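Endo-n-acetyl-beta-d-glucosaminidase (Hypocrea jecorina, PDB 4AC1) hydrolyses N-linked glycans within their chitobiose core as a family 18 glycoside hydrolase, and is held responsible for deglycosylating the cellulases of the same fungus. Local coordinates at residues Arg4-Gln10 with Leu33-Cys39; Val76-Val82 with Leu119-Asp125. All coordinates share one frame; numbering follows the deposited sequence.

Contact 1 of 2, residues Arg4-Gln10 with Leu33-Cys39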
loop_
_atom_site.group_PDB
_atom_site.type_symbol
_atom_site.label_atom_id
_atom_site.label_comp_id
_atom_site.label_asym_id
_atom_site.label_seq_id
_atom_site.Cartn_x
_atom_site.Cartn_y
_atom_site.Cartn_z
ATOM N N ARG A 4 5.232 -10.744 -3.731
ATOM C CA ARG A 4 5.341 -9.324 -4.067
ATOM C C ARG A 4 6.320 -8.647 -3.116
ATOM O O ARG A 4 6.444 -9.046 -1.943
ATOM C CB ARG A 4 3.979 -8.642 -3.967
ATOM C CG ARG A 4 2.892 -9.340 -4.777
ATOM C CD ARG A 4 1.560 -8.651 -4.585
ATOM N NE ARG A 4 0.424 -9.392 -5.141
ATOM C CZ ARG A 4 -0.284 -10.306 -4.478
ATOM N NH1 ARG A 4 0.047 -10.649 -3.248
ATOM N NH2 ARG A 4 -1.335 -10.885 -5.049
ATOM N N LEU A 5 7.037 -7.648 -3.628
ATOM C CA LEU A 5 7.824 -6.754 -2.795
ATOM C C LEU A 5 7.372 -5.352 -3.117
ATOM O O LEU A 5 7.568 -4.864 -4.238
ATOM C CB LEU A 5 9.330 -6.899 -3.042
ATOM C CG LEU A 5 10.228 -5.935 -2.248
ATOM C CD1 LEU A 5 10.013 -6.063 -0.726
ATOM C CD2 LEU A 5 11.699 -6.117 -2.602
ATOM N N ILE A 6 6.757 -4.712 -2.131
ATOM C CA ILE A 6 6.030 -3.470 -2.322
ATOM C C ILE A 6 6.645 -2.407 -1.437
ATOM O O ILE A 6 6.889 -2.654 -0.262
ATOM C CB ILE A 6 4.569 -3.669 -1.895
ATOM C CG1 ILE A 6 3.897 -4.735 -2.774
ATOM C CG2 ILE A 6 3.785 -2.346 -1.913
ATOM C CD1 ILE A 6 2.971 -5.656 -2.021
ATOM N N VAL A 7 6.919 -1.238 -1.995
ATOM C CA VAL A 7 7.481 -0.118 -1.232
ATOM C C VAL A 7 6.563 1.094 -1.365
ATOM O O VAL A 7 6.228 1.518 -2.491
ATOM C CB VAL A 7 8.887 0.258 -1.733
ATOM C CG1 VAL A 7 9.348 1.607 -1.136
ATOM C CG2 VAL A 7 9.876 -0.857 -1.420
ATOM N N TYR A 8 6.130 1.625 -0.222
ATOM C CA TYR A 8 5.418 2.894 -0.171
ATOM C C TYR A 8 6.400 4.056 -0.228
ATOM O O TYR A 8 7.428 4.055 0.471
ATOM C CB TYR A 8 4.607 3.000 1.112
ATOM C CG TYR A 8 3.331 2.175 1.167
ATOM C CD1 TYR A 8 3.323 0.859 1.636
ATOM C CD2 TYR A 8 2.116 2.728 0.759
ATOM C CE1 TYR A 8 2.140 0.118 1.678
ATOM C CE2 TYR A 8 0.929 2.001 0.811
ATOM C CZ TYR A 8 0.953 0.699 1.273
ATOM O OH TYR A 8 -0.213 -0.036 1.342
ATOM N N PHE A 9 6.065 5.043 -1.060
ATOM C CA PHE A 9 6.922 6.191 -1.348
ATOM C C PHE A 9 6.099 7.448 -1.050
ATOM O O PHE A 9 5.374 7.946 -1.925
ATOM C CB PHE A 9 7.341 6.115 -2.827
ATOM C CG PHE A 9 8.375 7.135 -3.247
ATOM C CD1 PHE A 9 9.731 6.930 -3.002
ATOM C CD2 PHE A 9 7.990 8.279 -3.937
ATOM C CE1 PHE A 9 10.680 7.880 -3.410
ATOM C CE2 PHE A 9 8.922 9.226 -4.349
ATOM C CZ PHE A 9 10.271 9.024 -4.086
ATOM N N GLN A 10 6.141 7.901 0.210
ATOM C CA GLN A 10 5.379 9.080 0.659
ATOM C C GLN A 10 6.246 10.331 0.726
ATOM O O GLN A 10 5.858 11.397 0.236
ATOM C CB GLN A 10 4.696 8.865 2.011
ATOM C CG GLN A 10 3.687 9.973 2.292
ATOM C CD GLN A 10 3.103 9.923 3.675
ATOM O OE1 GLN A 10 3.774 10.232 4.661
ATOM N NE2 GLN A 10 1.844 9.557 3.761
ATOM N N LEU A 33 11.863 -5.609 -6.823
ATOM C CA LEU A 33 10.712 -4.783 -6.505
ATOM C C LEU A 33 9.585 -5.083 -7.476
ATOM O O LEU A 33 9.812 -5.066 -8.679
ATOM C CB LEU A 33 11.078 -3.307 -6.625
ATOM C CG LEU A 33 9.989 -2.322 -6.206
ATOM C CD1 LEU A 33 9.813 -2.350 -4.698
ATOM C CD2 LEU A 33 10.334 -0.927 -6.662
ATOM N N THR A 34 8.390 -5.398 -6.981
ATOM C CA THR A 34 7.263 -5.635 -7.881
ATOM C C THR A 34 6.312 -4.442 -7.975
ATOM O O THR A 34 5.698 -4.243 -9.011
ATOM C CB THR A 34 6.497 -6.907 -7.515
ATOM O OG1 THR A 34 5.999 -6.785 -6.182
ATOM C CG2 THR A 34 7.404 -8.127 -7.602
ATOM N N HIS A 35 6.192 -3.657 -6.899
ATOM C CA HIS A 35 5.232 -2.559 -6.844
ATOM C C HIS A 35 5.807 -1.368 -6.112
ATOM O O HIS A 35 6.400 -1.539 -5.041
ATOM C CB HIS A 35 3.957 -3.012 -6.115
ATOM C CG HIS A 35 3.273 -4.154 -6.783
ATOM N ND1 HIS A 35 3.677 -5.461 -6.612
ATOM C CD2 HIS A 35 2.264 -4.179 -7.683
ATOM C CE1 HIS A 35 2.929 -6.247 -7.367
ATOM N NE2 HIS A 35 2.071 -5.490 -8.030
ATOM N N LEU A 36 5.579 -0.170 -6.646
ATOM C CA LEU A 36 5.953 1.076 -5.997
ATOM C C LEU A 36 4.646 1.845 -5.812
ATOM O O LEU A 36 3.941 2.096 -6.811
ATOM C CB LEU A 36 6.944 1.866 -6.866
ATOM C CG LEU A 36 7.628 3.135 -6.318
ATOM C CD1 LEU A 36 6.687 4.333 -6.193
ATOM C CD2 LEU A 36 8.394 2.893 -5.004
ATOM N N ILE A 37 4.316 2.201 -4.567
ATOM C CA ILE A 37 3.060 2.884 -4.261
ATOM C C ILE A 37 3.336 4.352 -3.910
ATOM O O ILE A 37 3.872 4.661 -2.838
ATOM C CB ILE A 37 2.248 2.164 -3.138
ATOM C CG1 ILE A 37 2.014 0.690 -3.509
ATOM C CG2 ILE A 37 0.910 2.884 -2.917
ATOM C CD1 ILE A 37 1.196 -0.107 -2.501
ATOM N N VAL A 38 2.995 5.237 -4.848
ATOM C CA VAL A 38 3.129 6.687 -4.673
ATOM C C VAL A 38 1.983 7.152 -3.776
ATOM O O VAL A 38 0.820 6.837 -4.032
ATOM C CB VAL A 38 3.092 7.420 -6.030
ATOM C CG1 VAL A 38 3.116 8.948 -5.847
ATOM C CG2 VAL A 38 4.274 6.965 -6.888
ATOM N N CYS A 39 2.313 7.904 -2.734
ATOM C CA CYS A 39 1.334 8.251 -1.709
ATOM C C CYS A 39 1.763 9.519 -0.957
ATOM O O CYS A 39 2.897 9.955 -1.119
ATOM C CB CYS A 39 1.156 7.077 -0.733
ATOM S SG CYS A 39 2.647 6.565 0.169
#
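Y8 and I37 stand side by side on neighbouring parallel strands of the GH18 (beta/alpha)8 barrel, 4-9 and 35-39, both reaching into the barrel interior. I37 CG1 lies anti to the carbonyl carbon (chi1 -55°), which carries CD1 over one face of the Y8 ring, 3.8 Å above its plane and shifted toward the rim: a CH-pi contact. The same CD1 presses on I6 CG2 at 3.5 Å, tight for two carbons. C39 SG meets the ring quite differently, at its edge and in plane, 3.9 Å from Y8 CD2. The ring thus has I37 over a face and C39 at its edge; its hydroxyl, Y8 OH, is hydrogen-bonded to D123.

The outer face carries V7, F9 and L36. Here V7 CG2 meets L33 CD1 at 3.6 Å, the two side chains crossing at about a right angle, while L36 CD1 lies against F9 CB. Helix 270-279 covers L5 and V7 from outside.

Between the strands the backbone bonds alternate, the I37 N to V7 O bond being nearly straight (176°). At the N-terminal end of the strands the pattern changes: L5 O accepts from both T34 N and H35 N. The extended arm of R4 runs past the H35 ring, its CD 3.9 Å from H35 CE1, before the guanidinium bonds to A214 O. T34 OG1 sits between its own backbone N and carbonyl carbon (chi1 60°), where it accepts from L5 N at 2.9 Å and shares a hydrogen bond of 2.7 Å with H35 ND1.

Contact 2 of 2, residues Val76-Val82 with Leu119-Asp125; sequences VKVMGMV and LEGMDLD
Residues 120-127 correspond to the DxxDxDxE signature of family 18 glycosidases, with E120 in the place of its first Asp. Strand 121-125 holds D123, which points to the barrel interior, and D125, which points toward strand 77-82, and M81 of that strand lies against both. M81 CG is anti to the backbone N (chi1 173°), which starts the chain alongside D123, CG 3.4 Å from D123 OD2. It then bends sharply at chi2, -94°, well off a staggered value, and swings across to D125, where CE comes to 3.4 Å from D125 OD2. D123 OD1 is hydrogen-bonded to T153 OG1. D125 faces a bound acetate, probably from the crystallisation liquor, and a zinc ion held by E127 and Q189.

The two strands belong to one beta-alpha-beta unit of the TIM barrel, joined through helix 100-116, and run parallel at 25°. On the outer face the bare CA of G80 gives room to L119 CD1 and to the bent chain of M122, whose SD lies 3.5 Å from G80 O. M122 SD also meets V82 CG1 at 3.8 Å.

At the N-terminal end a carboxylate stands in for main chain. E120, extended beyond CG, passes beside V78 O and offers OE1, through its anti lone pair, to V78 N at 3.1 Å. E120 N in turn bonds to V78 O at 2.8 Å. With an alanine here the OE1 acceptor is gone, and V78 N is likely to lose its mate across the strands. E120 OE2 does not touch K77 NZ, 4.8 Å off; a water bridges the two, though its NZ leg is unusually short and so doubtful.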
loop_
_atom_site.group_PDB
_atom_site.type_symbol
_atom_site.label_atom_id
_atom_site.label_comp_id
_atom_site.label_asym_id
_atom_site.label_seq_id
_atom_site.Cartn_x
_atom_site.Cartn_y
_atom_site.Cartn_z
ATOM N N VAL A 76 8.328 -2.757 -12.856
ATOM C CA VAL A 76 7.640 -2.410 -11.615
ATOM C C VAL A 76 6.249 -1.904 -11.946
ATOM O O VAL A 76 6.073 -1.161 -12.911
ATOM C CB VAL A 76 8.425 -1.328 -10.831
ATOM C CG1 VAL A 76 7.702 -0.948 -9.533
ATOM C CG2 VAL A 76 9.830 -1.815 -10.526
ATOM N N LYS A 77 5.254 -2.307 -11.163
ATOM C CA LYS A 77 3.919 -1.731 -11.300
ATOM C C LYS A 77 3.838 -0.504 -10.405
ATOM O O LYS A 77 4.124 -0.580 -9.191
ATOM C CB LYS A 77 2.848 -2.756 -10.906
ATOM C CG LYS A 77 2.864 -4.062 -11.689
ATOM C CD LYS A 77 2.728 -3.863 -13.184
ATOM C CE LYS A 77 2.824 -5.195 -13.908
ATOM N NZ LYS A 77 1.951 -5.215 -15.111
ATOM N N VAL A 78 3.473 0.631 -10.989
ATOM C CA VAL A 78 3.388 1.867 -10.227
ATOM C C VAL A 78 1.927 2.131 -9.886
ATOM O O VAL A 78 1.086 2.270 -10.773
ATOM C CB VAL A 78 4.051 3.059 -10.972
ATOM C CG1 VAL A 78 3.816 4.370 -10.219
ATOM C CG2 VAL A 78 5.546 2.811 -11.121
ATOM N N MET A 79 1.649 2.210 -8.587
ATOM C CA MET A 79 0.311 2.425 -8.058
ATOM C C MET A 79 0.270 3.726 -7.274
ATOM O O MET A 79 1.318 4.311 -6.960
ATOM C CB MET A 79 -0.043 1.315 -7.067
ATOM C CG MET A 79 -0.079 -0.068 -7.666
ATOM S SD MET A 79 -0.260 -1.388 -6.456
ATOM C CE MET A 79 -1.891 -1.019 -5.761
ATOM N N GLY A 80 -0.938 4.168 -6.945
ATOM C CA GLY A 80 -1.125 5.216 -5.954
ATOM C C GLY A 80 -1.743 4.623 -4.700
ATOM O O GLY A 80 -2.259 3.489 -4.732
ATOM N N MET A 81 -1.685 5.381 -3.603
ATOM C CA MET A 81 -2.508 5.114 -2.429
ATOM C C MET A 81 -3.211 6.402 -2.081
ATOM O O MET A 81 -2.611 7.484 -2.140
ATOM C CB MET A 81 -1.681 4.612 -1.253
ATOM C CG MET A 81 -2.459 4.469 0.043
ATOM S SD MET A 81 -2.355 5.930 1.127
ATOM C CE MET A 81 -0.822 5.555 1.991
ATOM N N VAL A 82 -4.491 6.274 -1.763
ATOM C CA VAL A 82 -5.298 7.376 -1.252
ATOM C C VAL A 82 -5.686 7.071 0.200
ATOM O O VAL A 82 -5.983 5.914 0.553
ATOM C CB VAL A 82 -6.550 7.632 -2.157
ATOM C CG1 VAL A 82 -7.416 6.391 -2.276
ATOM C CG2 VAL A 82 -7.373 8.834 -1.679
ATOM N N LEU A 119 -1.474 5.661 -13.455
ATOM C CA LEU A 119 -1.304 4.685 -12.385
ATOM C C LEU A 119 -1.874 3.340 -12.776
ATOM O O LEU A 119 -2.863 3.265 -13.509
ATOM C CB LEU A 119 -1.980 5.178 -11.110
ATOM C CG LEU A 119 -1.452 6.505 -10.561
ATOM C CD1 LEU A 119 -2.261 6.913 -9.341
ATOM C CD2 LEU A 119 0.040 6.439 -10.214
ATOM N N GLU A 120 -1.255 2.282 -12.279
ATOM C CA GLU A 120 -1.645 0.926 -12.637
ATOM C C GLU A 120 -2.472 0.259 -11.552
ATOM O O GLU A 120 -2.881 -0.888 -11.687
ATOM C CB GLU A 120 -0.400 0.105 -12.955
ATOM C CG GLU A 120 0.393 0.766 -14.074
ATOM C CD GLU A 120 1.552 -0.039 -14.577
ATOM O OE1 GLU A 120 2.561 -0.182 -13.850
ATOM O OE2 GLU A 120 1.471 -0.509 -15.729
ATOM N N GLY A 121 -2.719 0.997 -10.481
ATOM C CA GLY A 121 -3.522 0.499 -9.384
ATOM C C GLY A 121 -3.710 1.569 -8.345
ATOM O O GLY A 121 -3.090 2.631 -8.392
ATOM N N MET A 122 -4.614 1.290 -7.421
ATOM C CA MET A 122 -4.906 2.169 -6.306
ATOM C C MET A 122 -5.083 1.361 -5.019
ATOM O O MET A 122 -5.874 0.420 -4.967
ATOM C CB MET A 122 -6.154 3.027 -6.608
ATOM C CG MET A 122 -6.495 4.076 -5.536
ATOM S SD MET A 122 -5.219 5.314 -5.203
ATOM C CE MET A 122 -4.870 5.857 -6.868
ATOM N N ASP A 123 -4.346 1.783 -3.988
ATOM C CA ASP A 123 -4.448 1.251 -2.631
ATOM C C ASP A 123 -5.360 2.183 -1.848
ATOM O O ASP A 123 -5.161 3.398 -1.834
ATOM C CB ASP A 123 -3.049 1.195 -1.994
ATOM C CG ASP A 123 -3.017 0.528 -0.627
ATOM O OD1 ASP A 123 -3.599 -0.563 -0.425
ATOM O OD2 ASP A 123 -2.354 1.088 0.269
ATOM N N LEU A 124 -6.391 1.596 -1.245
ATOM C CA LEU A 124 -7.333 2.334 -0.399
ATOM C C LEU A 124 -6.948 2.072 1.049
ATOM O O LEU A 124 -7.295 1.032 1.622
ATOM C CB LEU A 124 -8.784 1.906 -0.651
ATOM C CG LEU A 124 -9.398 1.996 -2.054
ATOM C CD1 LEU A 124 -9.127 3.321 -2.737
ATOM C CD2 LEU A 124 -8.941 0.869 -2.933
ATOM N N ASP A 125 -6.182 3.006 1.616
ATOM C CA ASP A 125 -5.639 2.873 2.972
ATOM C C ASP A 125 -6.533 3.648 3.917
ATOM O O ASP A 125 -6.356 4.843 4.142
ATOM C CB ASP A 125 -4.203 3.392 2.993
ATOM C CG ASP A 125 -3.487 3.160 4.310
ATOM O OD1 ASP A 125 -4.070 2.653 5.292
ATOM O OD2 ASP A 125 -2.291 3.546 4.357
HETATM O O HOH W 1 2.077 -3.349 -16.831
#

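Contacts 1 and 2 lie in series along the chain, the first closing before the second opens, and their centres are about 8 Å apart. They join consecutive strands of the barrel in the order 4-9, 35-42, 77-83, 121-125. The middle pair is itself parallel and hydrogen-bonded, V38 N reaching M79 O at 2.9 Å, so the two contacts form one continuous part of the barrel wall. Inside the wall I37 CG2 packs on M81 CB, and H35 CD2 lies 3.6 Å from K77 CB. Side chains of the first and last strands meet in the interior, Y8 OH 2.6 Å from D123 OD2 in a probable hydrogen bond, consistent with a shared role in shaping the active-site pocket.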